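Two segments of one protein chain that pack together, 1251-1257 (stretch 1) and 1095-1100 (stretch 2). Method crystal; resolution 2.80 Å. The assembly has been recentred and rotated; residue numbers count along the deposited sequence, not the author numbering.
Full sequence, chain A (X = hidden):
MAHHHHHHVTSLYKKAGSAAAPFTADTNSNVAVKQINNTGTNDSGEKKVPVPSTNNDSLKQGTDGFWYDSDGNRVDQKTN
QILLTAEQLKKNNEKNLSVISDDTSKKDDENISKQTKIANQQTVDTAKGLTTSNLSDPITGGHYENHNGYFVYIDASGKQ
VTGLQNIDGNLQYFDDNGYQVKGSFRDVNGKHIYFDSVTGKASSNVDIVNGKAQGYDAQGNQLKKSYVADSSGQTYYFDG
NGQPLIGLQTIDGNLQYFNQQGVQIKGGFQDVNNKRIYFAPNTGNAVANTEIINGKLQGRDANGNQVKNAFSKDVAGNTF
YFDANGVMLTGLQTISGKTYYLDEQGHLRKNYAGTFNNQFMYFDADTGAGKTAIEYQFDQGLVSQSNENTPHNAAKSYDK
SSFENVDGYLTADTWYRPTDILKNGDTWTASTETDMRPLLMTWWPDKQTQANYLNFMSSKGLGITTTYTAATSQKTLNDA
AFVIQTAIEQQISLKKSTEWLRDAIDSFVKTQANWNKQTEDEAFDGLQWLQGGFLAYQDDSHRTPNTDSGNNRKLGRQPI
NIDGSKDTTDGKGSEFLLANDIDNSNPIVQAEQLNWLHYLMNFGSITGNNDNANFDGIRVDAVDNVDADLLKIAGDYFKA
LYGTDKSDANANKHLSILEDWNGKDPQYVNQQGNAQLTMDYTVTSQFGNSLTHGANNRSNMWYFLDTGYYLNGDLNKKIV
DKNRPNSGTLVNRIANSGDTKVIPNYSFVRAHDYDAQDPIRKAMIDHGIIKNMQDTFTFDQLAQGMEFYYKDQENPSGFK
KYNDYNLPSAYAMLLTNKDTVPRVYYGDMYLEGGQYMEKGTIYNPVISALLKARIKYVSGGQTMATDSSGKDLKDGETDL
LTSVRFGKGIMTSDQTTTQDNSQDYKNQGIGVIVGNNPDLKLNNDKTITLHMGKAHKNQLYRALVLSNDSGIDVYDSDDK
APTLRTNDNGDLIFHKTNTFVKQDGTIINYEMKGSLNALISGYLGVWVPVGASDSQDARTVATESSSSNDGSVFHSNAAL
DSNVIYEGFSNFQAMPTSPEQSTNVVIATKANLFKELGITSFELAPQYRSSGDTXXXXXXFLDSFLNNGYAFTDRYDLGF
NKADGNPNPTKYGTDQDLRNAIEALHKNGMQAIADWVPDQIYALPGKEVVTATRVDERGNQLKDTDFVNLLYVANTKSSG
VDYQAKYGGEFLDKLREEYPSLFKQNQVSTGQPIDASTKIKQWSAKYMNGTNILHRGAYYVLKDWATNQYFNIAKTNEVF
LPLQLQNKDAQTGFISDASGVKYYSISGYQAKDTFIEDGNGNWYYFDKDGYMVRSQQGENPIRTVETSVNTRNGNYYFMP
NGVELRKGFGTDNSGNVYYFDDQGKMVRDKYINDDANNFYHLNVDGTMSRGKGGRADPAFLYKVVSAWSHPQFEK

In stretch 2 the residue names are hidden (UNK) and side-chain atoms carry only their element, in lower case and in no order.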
# COMPACT_ATOMS: atom_id res chain seq x y z
N THR A 1251 -12.46 3.55 9.26
CA THR A 1251 -12.71 2.91 7.98
C THR A 1251 -11.73 3.45 6.95
O THR A 1251 -11.16 4.51 7.11
CB THR A 1251 -14.15 3.18 7.48
OG1 THR A 1251 -14.30 2.65 6.15
CG2 THR A 1251 -14.45 4.66 7.42
N ASN A 1252 -11.53 2.69 5.88
CA ASN A 1252 -10.91 3.23 4.70
C ASN A 1252 -11.89 4.22 4.08
O ASN A 1252 -13.11 4.07 4.22
CB ASN A 1252 -10.58 2.11 3.70
CG ASN A 1252 -11.81 1.35 3.25
OD1 ASN A 1252 -12.56 0.82 4.08
ND2 ASN A 1252 -12.02 1.29 1.95
N ILE A 1253 -11.38 5.26 3.43
CA ILE A 1253 -12.22 6.28 2.85
C ILE A 1253 -13.22 5.68 1.86
O ILE A 1253 -12.86 4.83 1.05
CB ILE A 1253 -11.40 7.39 2.16
CG1 ILE A 1253 -10.52 6.85 1.05
CG2 ILE A 1253 -10.59 8.15 3.18
CD1 ILE A 1253 -9.72 7.91 0.33
N LEU A 1254 -14.48 6.12 1.95
CA LEU A 1254 -15.57 5.53 1.17
C LEU A 1254 -15.99 6.33 -0.05
O LEU A 1254 -17.00 5.98 -0.68
CB LEU A 1254 -16.79 5.30 2.07
CG LEU A 1254 -16.56 4.38 3.28
CD1 LEU A 1254 -17.87 4.03 3.95
CD2 LEU A 1254 -15.87 3.09 2.88
N HIS A 1255 -15.24 7.37 -0.39
CA HIS A 1255 -15.46 8.15 -1.63
C HIS A 1255 -16.81 8.90 -1.67
O HIS A 1255 -17.40 9.11 -2.73
CB HIS A 1255 -15.34 7.24 -2.87
CG HIS A 1255 -13.99 6.64 -3.05
ND1 HIS A 1255 -13.63 5.98 -4.20
CD2 HIS A 1255 -12.91 6.61 -2.24
CE1 HIS A 1255 -12.38 5.55 -4.09
NE2 HIS A 1255 -11.92 5.93 -2.91
N ARG A 1256 -17.28 9.29 -0.50
CA ARG A 1256 -18.60 9.89 -0.39
C ARG A 1256 -18.56 11.41 -0.29
O ARG A 1256 -19.51 12.08 -0.71
CB ARG A 1256 -19.35 9.28 0.80
CG ARG A 1256 -19.95 7.95 0.42
CD ARG A 1256 -20.50 7.18 1.60
NE ARG A 1256 -21.06 5.93 1.13
CZ ARG A 1256 -21.42 4.91 1.90
NH1 ARG A 1256 -21.28 4.97 3.21
NH2 ARG A 1256 -21.93 3.81 1.36
N GLY A 1257 -17.48 11.94 0.30
CA GLY A 1257 -17.25 13.36 0.33
C GLY A 1257 -17.23 13.91 1.74
O GLY A 1257 -17.81 13.32 2.66
N UNK A 1095 -19.17 -4.05 -2.16
CA UNK A 1095 -18.33 -2.85 -2.04
C UNK A 1095 -19.20 -1.61 -1.94
O UNK A 1095 -19.74 -1.12 -2.94
o UNK A 1095 -16.88 -0.55 -3.99
c UNK A 1095 -16.57 -1.51 -3.29
c UNK A 1095 -17.42 -2.77 -3.26
n UNK A 1095 -15.50 -1.53 -2.52
N UNK A 1096 -19.36 -1.12 -0.71
CA UNK A 1096 -20.24 0.01 -0.41
C UNK A 1096 -19.65 1.38 -0.76
O UNK A 1096 -20.36 2.35 -1.05
c UNK A 1096 -23.53 -2.65 0.67
c UNK A 1096 -21.96 -3.45 2.30
c UNK A 1096 -22.75 -1.51 0.51
c UNK A 1096 -21.57 -1.31 1.25
c UNK A 1096 -23.13 -3.62 1.57
c UNK A 1096 -21.19 -2.31 2.13
c UNK A 1096 -20.71 -0.08 1.05
o UNK A 1096 -23.90 -4.74 1.75
N UNK A 1097 -18.34 1.46 -0.74
CA UNK A 1097 -17.64 2.60 -1.28
C UNK A 1097 -16.15 2.27 -1.20
O UNK A 1097 -15.74 1.26 -0.58
N UNK A 1098 -15.34 3.11 -1.84
CA UNK A 1098 -13.90 2.99 -1.69
C UNK A 1098 -13.31 1.87 -2.50
O UNK A 1098 -14.01 1.20 -3.27
N UNK A 1099 -12.01 1.65 -2.31
CA UNK A 1099 -11.29 0.63 -3.05
C UNK A 1099 -11.57 -0.75 -2.46
O UNK A 1099 -11.48 -0.95 -1.25
c UNK A 1099 -7.27 1.33 -5.06
c UNK A 1099 -9.80 0.91 -3.03
c UNK A 1099 -9.43 2.26 -3.62
s UNK A 1099 -7.66 2.47 -3.74
N UNK A 1100 -11.93 -1.69 -3.32
CA UNK A 1100 -12.02 -3.09 -2.95
C UNK A 1100 -10.59 -3.61 -2.81
O UNK A 1100 -9.67 -3.12 -3.49
c UNK A 1100 -12.77 -3.85 -4.04
o UNK A 1100 -13.12 -5.16 -3.60
O HOH W 1 -10.90 2.90 0.07

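Position 1095 carries four side-chain atoms: two carbons in sequence, the second holding one oxygen and one nitrogen. None of them touches stretch 1. The nitrogen instead turns back along its own segment and donates to the backbone O of 1098 at 3.2 Å, a bond within its own segment. The residue is asparagine, N1095, and the donor is ND2.

Position 1096 has one carbon leading to a six-carbon ring that bears an oxygen. The ring leads away from stretch 1, and what faces the partner is the base of the residue: R1256 NH2 lies 4.1 Å from the CB of 1096 and 3.2 Å from its backbone O. A phenol on a single carbon is tyrosine, Y1096.

At 1097 there are no side-chain atoms. Its CA sits 3.5 Å from L1254 O in a CA-H...O contact, and an ideal CB would point toward stretch 1 and fall 2.3 Å from that same L1254 O, a clash. The residue is glycine, G1097.

Position 1098 is bare as well. Its phi is positive, 77°. An ideal CB would lie 2.5 Å from I1253 O, a clash, and 3.0 Å from N1252 ND2. The CA rests over the face of the H1255 ring, 3.6 Å from its centroid and 5° off the normal, and also approaches I1253 O at 3.5 Å. Positive phi and no room for a CB make this glycine, G1098.

Position 1099 shows an unbranched chain of two carbons, a sulfur and a last carbon. Its end leads away, although the second carbon passes 4.4 Å from H1255 CE1. A thioether of this length is methionine, M1099.

Position 1100 has one carbon and one oxygen. Its CB points away, and nothing on stretch 1 is in contact. With a hydroxyl on a single carbon, it is serine, S1100.

The contact works by backbone proximity. Two consecutive glycines let the segments close until the CA atoms of L1254 and G1098 are 4.2 Å apart, with the carbonyls of I1253 and L1254 set against glycine CA atoms and H1255 laying its ring over G1098. No direct hydrogen bond across the segments is clear; a water supplies clear polar links, accepting from M1099 N at 2.9 Å and N1252 ND2 at 2.7 Å and donating to I1253 O at 2.9 Å. The rule to read here is that a bare CA can let a partner's carbonyl or ring come in where a CB would not fit.

Stretch 2, residues 1095-1100: NYGGMS
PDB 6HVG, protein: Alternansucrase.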